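Side-chain contacts in leucyl aminopeptidase (Trypanosoma brucei brucei, PDB 5NTD), which probably removes leucine and other residues from the amino termini of peptides, as a manganese-bound M17 aminopeptidase whose active site binds bestatin: residues G[15-18]-G[19-23]; G[71-74]-G[75-79]; G[404-407]-G[408-412]; G[496-499]-G[500-503]. One frame throughout, in Å; residues are numbered along the deposited sequence. Where two conformers were deposited one is given.

Interaction 1: residues G[15-18]-G[19-23]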
loop_
_atom_site.group_PDB
_atom_site.type_symbol
_atom_site.label_atom_id
_atom_site.label_comp_id
_atom_site.label_asym_id
_atom_site.label_seq_id
_atom_site.Cartn_x
_atom_site.Cartn_y
_atom_site.Cartn_z
ATOM N N PHE G 15 -14.053 -26.067 29.100
ATOM C CA PHE G 15 -12.771 -25.343 28.946
ATOM C C PHE G 15 -12.503 -24.548 30.198
ATOM O O PHE G 15 -11.379 -24.492 30.681
ATOM C CB PHE G 15 -12.749 -24.415 27.698
ATOM C CG PHE G 15 -11.532 -23.532 27.656
ATOM C CD1 PHE G 15 -10.293 -24.077 27.355
ATOM C CD2 PHE G 15 -11.620 -22.192 27.972
ATOM C CE1 PHE G 15 -9.157 -23.291 27.343
ATOM C CE2 PHE G 15 -10.490 -21.384 27.957
ATOM C CZ PHE G 15 -9.246 -21.947 27.646
ATOM N N VAL G 16 -13.549 -23.908 30.706
ATOM C CA VAL G 16 -13.437 -23.168 31.990
ATOM C C VAL G 16 -12.860 -24.112 33.056
ATOM O O VAL G 16 -11.882 -23.802 33.746
ATOM C CB VAL G 16 -14.792 -22.601 32.473
ATOM C CG1 VAL G 16 -14.735 -22.154 33.941
ATOM C CG2 VAL G 16 -15.158 -21.411 31.599
ATOM N N GLN G 17 -13.484 -25.263 33.146
ATOM C CA GLN G 17 -13.108 -26.256 34.151
ATOM C C GLN G 17 -11.656 -26.695 33.969
ATOM O O GLN G 17 -10.912 -26.807 34.944
ATOM C CB GLN G 17 -14.061 -27.456 34.128
ATOM C CG GLN G 17 -13.847 -28.395 35.326
ATOM C CD GLN G 17 -14.625 -29.699 35.234
ATOM O OE1 GLN G 17 -14.854 -30.250 34.152
ATOM N NE2 GLN G 17 -15.069 -30.189 36.383
ATOM N N SER G 18 -11.250 -26.904 32.715
ATOM C CA SER G 18 -9.851 -27.309 32.412
ATOM C C SER G 18 -8.853 -26.267 32.953
ATOM O O SER G 18 -7.747 -26.591 33.339
ATOM C CB SER G 18 -9.627 -27.479 30.899
ATOM O OG SER G 18 -9.488 -26.199 30.247
ATOM N N CYS G 19 -9.249 -25.002 32.920
ATOM C CA CYS G 19 -8.368 -23.922 33.381
ATOM C C CYS G 19 -8.397 -23.813 34.908
ATOM O O CYS G 19 -7.343 -23.662 35.561
ATOM C CB CYS G 19 -8.724 -22.573 32.738
ATOM S SG CYS G 19 -8.452 -22.571 30.943
ATOM N N VAL G 20 -9.596 -23.864 35.470
ATOM C CA VAL G 20 -9.751 -23.766 36.969
ATOM C C VAL G 20 -9.021 -24.906 37.695
ATOM O O VAL G 20 -8.428 -24.714 38.738
ATOM C CB VAL G 20 -11.217 -23.752 37.366
ATOM C CG1 VAL G 20 -11.384 -23.854 38.872
ATOM C CG2 VAL G 20 -11.873 -22.471 36.857
ATOM N N GLU G 21 -9.031 -26.075 37.078
ATOM C CA GLU G 21 -8.436 -27.293 37.670
ATOM C C GLU G 21 -7.038 -27.599 37.145
ATOM O O GLU G 21 -6.479 -28.669 37.440
ATOM C CB GLU G 21 -9.342 -28.500 37.444
ATOM C CG GLU G 21 -10.708 -28.304 38.089
ATOM C CD GLU G 21 -11.642 -29.472 37.873
ATOM O OE1 GLU G 21 -11.218 -30.482 37.275
ATOM O OE2 GLU G 21 -12.806 -29.349 38.277
ATOM N N TYR G 22 -6.466 -26.677 36.378
ATOM C CA TYR G 22 -5.172 -26.930 35.749
ATOM C C TYR G 22 -4.115 -27.268 36.807
ATOM O O TYR G 22 -3.962 -26.568 37.792
ATOM C CB TYR G 22 -4.691 -25.759 34.874
ATOM C CG TYR G 22 -3.382 -26.121 34.237
ATOM C CD1 TYR G 22 -3.329 -26.991 33.174
ATOM C CD2 TYR G 22 -2.199 -25.668 34.768
ATOM C CE1 TYR G 22 -2.107 -27.395 32.632
ATOM C CE2 TYR G 22 -0.980 -26.083 34.256
ATOM C CZ TYR G 22 -0.943 -26.955 33.186
ATOM O OH TYR G 22 0.256 -27.322 32.666
ATOM N N LYS G 23 -3.429 -28.372 36.582
ATOM C CA LYS G 23 -2.288 -28.791 37.413
ATOM C C LYS G 23 -1.070 -28.976 36.489
ATOM O O LYS G 23 -1.187 -29.442 35.356
ATOM C CB LYS G 23 -2.536 -30.056 38.296
#
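Cys-19 N and Val-20 N donate to Phe-15 O and Val-16 O in successive i to i+4 bonds of the last turn of helix 6-20, and Glu-21, the first residue to leave helical geometry, still donates from N to Gln-17 O at 2.9 Å. On the buried side, the sulfur of Cys-19 sits over one face of the Phe-15 ring, 3.8 Å from the ring centroid and displaced toward the rim, with CZ the nearest ring atom to SG at 3.4 Å. Phe-15 reaches this place because CG is anti to the backbone N (chi1 172°), which swings the ring along the helix toward its C-terminal end. Ser-18 OG turns back and donates to Phe-15 O at 2.6 Å, so that this carbonyl oxygen takes two donors, OG and Cys-19 N. Arg-211 of helix 196-214 in turn donates to Ser-18 OG. Val-16 and Val-20 lie side by side on the flank, CG1 against CG2 at 4.1 Å, and Val-16 also packs on helix 222-236. On the exposed surface, the extended Gln-17 passes Glu-21; a weak NE2 to OE2 bond, present in one of two deposited glutamate conformers, is doubtful. The chemistry is thus divided by side: a sulfur-aromatic contact and a carbonyl oxygen accepting two hydrogen bonds lie toward helix 196-214, with Cys-19 also meeting Ile-228 of helix 222-236, whereas the uncertain outer polar pair should add little directional hold.

Interaction 2: residues G[71-74]-G[75-79]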
loop_
_atom_site.group_PDB
_atom_site.type_symbol
_atom_site.label_atom_id
_atom_site.label_comp_id
_atom_site.label_asym_id
_atom_site.label_seq_id
_atom_site.Cartn_x
_atom_site.Cartn_y
_atom_site.Cartn_z
ATOM N N VAL G 71 27.922 -40.790 26.875
ATOM C CA VAL G 71 27.474 -39.516 27.424
ATOM C C VAL G 71 28.640 -38.525 27.514
ATOM O O VAL G 71 28.507 -37.346 27.207
ATOM C CB VAL G 71 26.826 -39.683 28.796
ATOM C CG1 VAL G 71 26.446 -38.318 29.364
ATOM C CG2 VAL G 71 25.589 -40.556 28.691
ATOM N N ALA G 72 29.781 -39.034 27.915
ATOM C CA ALA G 72 31.008 -38.231 27.941
ATOM C C ALA G 72 31.317 -37.716 26.541
ATOM O O ALA G 72 31.711 -36.555 26.354
ATOM C CB ALA G 72 32.191 -39.038 28.465
ATOM N N GLU G 73 31.140 -38.582 25.559
ATOM C CA GLU G 73 31.383 -38.177 24.144
ATOM C C GLU G 73 30.328 -37.135 23.689
ATOM O O GLU G 73 30.647 -36.197 22.955
ATOM C CB GLU G 73 31.382 -39.375 23.216
ATOM C CG GLU G 73 31.798 -39.083 21.779
ATOM C CD GLU G 73 33.211 -38.560 21.628
ATOM O OE1 GLU G 73 33.967 -38.639 22.608
ATOM O OE2 GLU G 73 33.580 -38.034 20.549
ATOM N N ALA G 74 29.097 -37.304 24.149
ATOM C CA ALA G 74 28.033 -36.330 23.840
ATOM C C ALA G 74 28.417 -34.945 24.333
ATOM O O ALA G 74 28.227 -33.942 23.651
ATOM C CB ALA G 74 26.711 -36.741 24.453
ATOM N N ILE G 75 28.994 -34.922 25.518
ATOM C CA ILE G 75 29.485 -33.660 26.133
ATOM C C ILE G 75 30.604 -32.999 25.302
ATOM O O ILE G 75 30.620 -31.785 25.122
ATOM C CB ILE G 75 29.874 -33.884 27.596
ATOM C CG1 ILE G 75 28.605 -34.182 28.396
ATOM C CG2 ILE G 75 30.581 -32.661 28.173
ATOM C CD1 ILE G 75 28.886 -34.746 29.762
ATOM N N GLU G 76 31.463 -33.813 24.711
ATOM C CA GLU G 76 32.487 -33.287 23.761
ATOM C C GLU G 76 31.915 -32.767 22.454
ATOM O O GLU G 76 32.400 -31.813 21.885
ATOM C CB GLU G 76 33.549 -34.338 23.394
ATOM C CG GLU G 76 34.472 -34.721 24.539
ATOM C CD GLU G 76 35.099 -33.495 25.207
ATOM O OE1 GLU G 76 35.533 -32.560 24.481
ATOM O OE2 GLU G 76 35.135 -33.471 26.459
ATOM N N ARG G 77 30.903 -33.453 21.968
ATOM C CA ARG G 77 30.385 -33.216 20.601
ATOM C C ARG G 77 29.284 -32.152 20.508
ATOM O O ARG G 77 29.071 -31.566 19.458
ATOM C CB ARG G 77 29.907 -34.540 19.969
ATOM C CG ARG G 77 31.059 -35.414 19.490
ATOM C CD ARG G 77 30.555 -36.770 19.037
ATOM N NE ARG G 77 31.627 -37.694 18.641
ATOM C CZ ARG G 77 31.813 -38.203 17.418
ATOM N NH1 ARG G 77 32.844 -39.004 17.218
ATOM N NH2 ARG G 77 31.002 -37.928 16.401
ATOM N N VAL G 78 28.582 -31.945 21.606
ATOM C CA VAL G 78 27.472 -30.980 21.663
ATOM C C VAL G 78 27.993 -29.561 21.393
ATOM O O VAL G 78 29.087 -29.176 21.817
ATOM C CB VAL G 78 26.684 -31.026 22.989
ATOM C CG1 VAL G 78 27.513 -30.488 24.143
ATOM C CG2 VAL G 78 25.371 -30.263 22.878
ATOM N N LYS G 79 27.205 -28.823 20.631
ATOM C CA LYS G 79 27.487 -27.414 20.304
ATOM C C LYS G 79 26.783 -26.492 21.332
ATOM O O LYS G 79 25.728 -26.815 21.855
ATOM C CB LYS G 79 27.063 -27.095 18.860
ATOM C CG LYS G 79 27.918 -27.792 17.794
ATOM C CD LYS G 79 27.488 -27.415 16.366
ATOM C CE LYS G 79 26.147 -28.019 15.932
ATOM N NZ LYS G 79 26.318 -29.062 14.886
HETATM O O HOH W 1 33.590 -35.475 28.040
#
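Ile-75 lies in the last turn of helix 69-77, the helix that lies on strands 83-89 and 99-107 in the N-terminal, macro-like domain; its N donates to Val-71 O at 3.0 Å. The Ile-75 side chain runs back along the preceding turn, bringing CD1 within 4.3 Å of Val-71 CG1, and both residues pack on strand 99-107. Glu-76 N then donates to Ala-72 O, and a water bridges the same pair on the outer side, giving hydrogen bonds to Ala-72 O at 2.7 Å and to Glu-76 OE2 at 3.0 Å. At Arg-77 the contact becomes ionic: an i to i+4 salt bridge with Glu-73. Glu-73 bends at its second torsion (chi2 62°), which carries the carboxylate over to Arg-77, while the arginine stays extended from CG to NE. The salt bridge itself is a single, nearly straight bond of 2.8 Å from Arg-77 NE, lying in the guanidinium plane, to the anti lone pair of Glu-73 OE2. Packing from Phe-99 and Arg-101 of a second subunit reaches Glu-73 and Arg-77 respectively. Val-78 is the first residue beyond the helix and its side chain meets Tyr-84, yet its N still donates to Ala-74 O at 2.9 Å.

Interaction 3: residues G[404-407]-G[408-412]; sequences GAQG and IATGR. With BES (2-(3-amino-2-hydroxy-4-phenyl-butyrylamino)-4-methyl-pentanoic acid), chain B.
Gln-406 reaches along its own helix to Gly-411, its NE2 donating to Gly-411 O at 2.9 Å. The bond lies in the carbonyl plane and close to the amide plane, with an N-H...O angle of 148°. Thr-410 OG1 stands 2.9 Å from the same NE2, the two side chains crossing at about a right angle; the hydroxyl is hydrogen-bonded to His-414 O. The glutamine arrives there by bending at its second torsion (chi2 -90°) after leaving the backbone with CG anti to N. Its other amide atom, OE1, accepts from Tyr-498 N, so the amide is gripped at both ends and its rotation is fixed. Thr-410 N donates to Gln-406 O at 2.8 Å, and Gly-411 N adds a weak bond to that oxygen. Gly-411 has positive phi, which turns the chain out of the helix and brings its carbonyl within reach of Gln-406 NE2. Outside this shell, Ala-405, Ile-408 and Ala-409 pack on a third subunit, where Arg-412 forms a salt bridge with Asp-468 of that neighbouring copy. Toward the other end of the helix, Gly-404 N donates to the bestatin oxygen O4 at 3.1 Å with an angle of 158°. A short helix with Gly-404 N near its start bonded to the inhibitor's carboxylate, and with the Gln-406 amide bonded to Gly-411 O, thus forms part of the bestatin pocket of this M17 catalytic domain.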
loop_
_atom_site.group_PDB
_atom_site.type_symbol
_atom_site.label_atom_id
_atom_site.label_comp_id
_atom_site.label_asym_id
_atom_site.label_seq_id
_atom_site.Cartn_x
_atom_site.Cartn_y
_atom_site.Cartn_z
ATOM N N GLY G 404 3.020 -2.167 19.165
ATOM C CA GLY G 404 4.016 -2.665 18.221
ATOM C C GLY G 404 5.381 -1.981 18.408
ATOM O O GLY G 404 6.435 -2.590 18.250
ATOM N N ALA G 405 5.355 -0.732 18.814
ATOM C CA ALA G 405 6.577 0.006 19.171
ATOM C C ALA G 405 7.461 -0.727 20.204
ATOM O O ALA G 405 8.674 -0.630 20.169
ATOM C CB ALA G 405 6.225 1.405 19.706
ATOM N N GLN G 406 6.829 -1.460 21.117
ATOM C CA GLN G 406 7.564 -2.178 22.150
ATOM C C GLN G 406 8.573 -3.129 21.535
ATOM O O GLN G 406 9.727 -3.187 21.937
ATOM C CB GLN G 406 6.609 -2.937 23.058
ATOM C CG GLN G 406 7.298 -3.701 24.171
ATOM C CD GLN G 406 7.676 -5.106 23.785
ATOM O OE1 GLN G 406 6.825 -5.923 23.426
ATOM N NE2 GLN G 406 8.975 -5.378 23.764
ATOM N N GLY G 407 8.136 -3.882 20.537
ATOM C CA GLY G 407 9.027 -4.818 19.851
ATOM C C GLY G 407 10.205 -4.093 19.199
ATOM O O GLY G 407 11.345 -4.520 19.245
ATOM N N ILE G 408 9.883 -3.009 18.550
ATOM C CA ILE G 408 10.890 -2.187 17.861
ATOM C C ILE G 408 11.898 -1.620 18.840
ATOM O O ILE G 408 13.094 -1.587 18.580
ATOM C CB ILE G 408 10.205 -1.052 17.053
ATOM C CG1 ILE G 408 9.448 -1.677 15.850
ATOM C CG2 ILE G 408 11.219 -0.035 16.570
ATOM C CD1 ILE G 408 8.497 -0.731 15.170
ATOM N N ALA G 409 11.390 -1.205 19.972
ATOM C CA ALA G 409 12.221 -0.551 20.991
ATOM C C ALA G 409 13.074 -1.526 21.819
ATOM O O ALA G 409 14.292 -1.387 21.889
ATOM C CB ALA G 409 11.357 0.308 21.912
ATOM N N THR G 410 12.407 -2.444 22.482
ATOM C CA THR G 410 13.059 -3.373 23.459
ATOM C C THR G 410 13.082 -4.844 23.059
ATOM O O THR G 410 13.724 -5.667 23.693
ATOM C CB THR G 410 12.464 -3.269 24.874
ATOM O OG1 THR G 410 11.114 -3.729 24.887
ATOM C CG2 THR G 410 12.512 -1.850 25.366
ATOM N N GLY G 411 12.397 -5.173 21.986
ATOM C CA GLY G 411 12.558 -6.506 21.336
ATOM C C GLY G 411 11.672 -7.613 21.861
ATOM O O GLY G 411 10.771 -7.387 22.663
ATOM N N ARG G 412 11.958 -8.821 21.408
ATOM C CA ARG G 412 11.057 -9.958 21.638
ATOM C C ARG G 412 11.163 -10.560 23.040
ATOM O O ARG G 412 10.261 -11.234 23.479
ATOM C CB ARG G 412 11.291 -11.059 20.579
ATOM C CG ARG G 412 11.182 -10.647 19.110
ATOM C CD ARG G 412 9.756 -10.404 18.808
ATOM N NE ARG G 412 9.457 -10.312 17.386
ATOM C CZ ARG G 412 8.804 -11.232 16.681
ATOM N NH1 ARG G 412 8.359 -12.362 17.239
ATOM N NH2 ARG G 412 8.604 -11.020 15.391
HETATM N N2 BES B . -2.819 -5.054 20.934
HETATM C C1 BES B . -2.133 -4.142 20.022
HETATM C C6 BES B . -0.598 -4.107 20.225
HETATM C C7 BES B . 0.217 -5.193 19.578
HETATM C C8 BES B . 0.394 -6.419 20.204
HETATM C C12 BES B . 0.858 -4.970 18.367
HETATM C C9 BES B . 1.159 -7.419 19.610
HETATM C C11 BES B . 1.627 -5.978 17.763
HETATM C C10 BES B . 1.773 -7.206 18.378
HETATM C C2 BES B . -2.773 -2.753 20.235
HETATM O O2 BES B . -4.170 -2.796 20.657
HETATM C C3 BES B . -2.728 -2.023 18.926
HETATM O O3 BES B . -3.725 -2.231 18.194
HETATM N N1 BES B . -1.654 -1.229 18.779
HETATM C C4 BES B . -1.367 -0.417 17.634
HETATM C C13 BES B . -1.927 0.993 17.785
HETATM C C14 BES B . -2.003 1.793 16.485
HETATM C C15 BES B . -2.577 1.087 15.263
HETATM C C16 BES B . -2.857 3.018 16.701
HETATM C C5 BES B . 0.104 -0.283 17.433
HETATM O O1 BES B . 0.525 -0.336 16.277
HETATM O O4 BES B . 0.849 -0.113 18.402
#

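Interaction 4: residues G[496-499]-G[500-503]; sequences LAYP and VFNS. With BES (2-(3-amino-2-hydroxy-4-phenyl-butyrylamino)-4-methyl-pentanoic acid), chain B.
One backbone hydrogen bond links the two halves: Phe-501 N donates to Tyr-498 O at 3.2 Å, closing a type I beta turn from Tyr-498 to Phe-501. The N-H points almost straight at the oxygen, but the donor stands above the carbonyl plane, 46° out of it. Pro-499 and Val-500 occupy the turn's two central positions, and Pro-499 O accepts from Thr-507 OG1.

Van der Waals contacts gather at Val-500. Its CG1 meets Leu-496 CD1 at 3.7 Å, the two side chains crossing at about a right angle, and its CG2 comes to 3.6 Å from Ala-497 O. With CG1 anti to the carbonyl carbon (chi1 -61°), both methyl groups of the valine are turned back onto the chain that leads into the turn.

The aromatic residues form a third group. Tyr-498 and Phe-501 lie side by side and point the same way, their planes inclined at 35° and their centroids 5.9 Å apart; Tyr-498 CD2 and Phe-501 CZ approach to 3.9 Å. The oxygen of Ala-497 lies at the edge of the Phe-501 ring, near its plane and 3.6 Å from CE1. The Phe-501 ring also meets that of His-311.

Ligand contacts come from residues 496-499. Tyr-498 OH lies 3.8 Å from the phenyl carbon C11 of bestatin, and Ala-497 CB lies 3.9 Å from C8 of the same ring. The chemistry is therefore mainly one of shape and van der Waals contact: the turn offers a methyl group and a tyrosine to the inhibitor's phenyl group, while Phe-501 packs against that tyrosine.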
loop_
_atom_site.group_PDB
_atom_site.type_symbol
_atom_site.label_atom_id
_atom_site.label_comp_id
_atom_site.label_asym_id
_atom_site.label_seq_id
_atom_site.Cartn_x
_atom_site.Cartn_y
_atom_site.Cartn_z
ATOM N N LEU G 496 4.343 -5.609 27.346
ATOM C CA LEU G 496 4.847 -6.970 27.030
ATOM C C LEU G 496 4.224 -7.582 25.762
ATOM O O LEU G 496 4.016 -8.777 25.648
ATOM C CB LEU G 496 4.685 -7.917 28.224
ATOM C CG LEU G 496 3.439 -7.774 29.093
ATOM C CD1 LEU G 496 2.170 -8.053 28.318
ATOM C CD2 LEU G 496 3.544 -8.740 30.256
ATOM N N ALA G 497 4.004 -6.708 24.801
ATOM C CA ALA G 497 3.410 -7.091 23.499
ATOM C C ALA G 497 4.046 -8.336 22.909
ATOM O O ALA G 497 3.378 -9.265 22.513
ATOM C CB ALA G 497 3.465 -5.929 22.509
ATOM N N TYR G 498 5.356 -8.337 22.853
ATOM C CA TYR G 498 6.115 -9.443 22.226
ATOM C C TYR G 498 6.630 -10.566 23.158
ATOM O O TYR G 498 6.615 -11.722 22.769
ATOM C CB TYR G 498 7.246 -8.901 21.353
ATOM C CG TYR G 498 6.736 -8.239 20.098
ATOM C CD1 TYR G 498 6.349 -6.909 20.106
ATOM C CD2 TYR G 498 6.616 -8.959 18.911
ATOM C CE1 TYR G 498 5.865 -6.303 18.968
ATOM C CE2 TYR G 498 6.144 -8.362 17.767
ATOM C CZ TYR G 498 5.768 -7.031 17.805
ATOM O OH TYR G 498 5.274 -6.436 16.664
ATOM N N PRO G 499 7.040 -10.239 24.382
ATOM C CA PRO G 499 7.547 -11.304 25.214
ATOM C C PRO G 499 6.547 -12.397 25.614
ATOM O O PRO G 499 6.946 -13.454 26.074
ATOM C CB PRO G 499 8.040 -10.546 26.448
ATOM C CG PRO G 499 8.493 -9.231 25.903
ATOM C CD PRO G 499 7.461 -8.919 24.868
ATOM N N VAL G 500 5.256 -12.103 25.471
ATOM C CA VAL G 500 4.210 -13.083 25.792
ATOM C C VAL G 500 4.090 -14.243 24.815
ATOM O O VAL G 500 3.324 -15.167 25.042
ATOM C CB VAL G 500 2.824 -12.465 25.988
ATOM C CG1 VAL G 500 2.865 -11.487 27.138
ATOM C CG2 VAL G 500 2.290 -11.831 24.712
ATOM N N PHE G 501 4.814 -14.189 23.719
ATOM C CA PHE G 501 4.727 -15.257 22.703
ATOM C C PHE G 501 6.033 -15.454 21.931
ATOM O O PHE G 501 6.879 -14.605 21.890
ATOM C CB PHE G 501 3.548 -15.032 21.732
ATOM C CG PHE G 501 3.813 -14.003 20.651
ATOM C CD1 PHE G 501 3.653 -12.657 20.894
ATOM C CD2 PHE G 501 4.245 -14.402 19.384
ATOM C CE1 PHE G 501 3.941 -11.713 19.924
ATOM C CE2 PHE G 501 4.526 -13.459 18.404
ATOM C CZ PHE G 501 4.360 -12.112 18.672
ATOM N N ASN G 502 6.137 -16.618 21.329
ATOM C CA ASN G 502 7.159 -16.885 20.354
ATOM C C ASN G 502 6.537 -17.750 19.258
ATOM O O ASN G 502 5.350 -17.889 19.192
ATOM C CB ASN G 502 8.392 -17.523 21.004
ATOM C CG ASN G 502 8.111 -18.899 21.608
ATOM O OD1 ASN G 502 7.181 -19.609 21.230
ATOM N ND2 ASN G 502 8.954 -19.288 22.524
ATOM N N SER G 503 7.360 -18.356 18.428
ATOM C CA SER G 503 6.863 -19.055 17.239
ATOM C C SER G 503 6.147 -20.366 17.586
ATOM O O SER G 503 5.408 -20.884 16.778
ATOM C CB SER G 503 7.965 -19.319 16.224
ATOM O OG SER G 503 8.885 -20.214 16.792
HETATM N N2 BES B . -2.819 -5.054 20.934
HETATM C C1 BES B . -2.133 -4.142 20.022
HETATM C C6 BES B . -0.598 -4.107 20.225
HETATM C C7 BES B . 0.217 -5.193 19.578
HETATM C C8 BES B . 0.394 -6.419 20.204
HETATM C C12 BES B . 0.858 -4.970 18.367
HETATM C C9 BES B . 1.159 -7.419 19.610
HETATM C C11 BES B . 1.627 -5.978 17.763
HETATM C C10 BES B . 1.773 -7.206 18.378
HETATM C C2 BES B . -2.773 -2.753 20.235
HETATM O O2 BES B . -4.170 -2.796 20.657
HETATM C C3 BES B . -2.728 -2.023 18.926
HETATM O O3 BES B . -3.725 -2.231 18.194
HETATM N N1 BES B . -1.654 -1.229 18.779
HETATM C C4 BES B . -1.367 -0.417 17.634
HETATM C C13 BES B . -1.927 0.993 17.785
HETATM C C14 BES B . -2.003 1.793 16.485
HETATM C C15 BES B . -2.577 1.087 15.263
HETATM C C16 BES B . -2.857 3.018 16.701
HETATM C C5 BES B . 0.104 -0.283 17.433
HETATM O O1 BES B . 0.525 -0.336 16.277
HETATM O O4 BES B . 0.849 -0.113 18.402
#

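Overall arrangement
Interactions 3 and 4 touch each other and both meet bestatin: their centres are 10 Å apart, the Gln-406 side chain ties the two together, and Gly-407 CA packs on the Tyr-498 ring. Interaction 3 meets the carboxylate end of the inhibitor and interaction 4 its phenyl group, with the side chain of Ala-497 about 8 Å from a manganese ion. Interaction 1 lies farther off, its centre 23 Å from that of interaction 4 and 32 Å from that of interaction 3, on the opposite side of the chain's centre from the latter. Interaction 2 belongs to the N-terminal domain, its centre 33 Å from that of interaction 4, and touches none of the others.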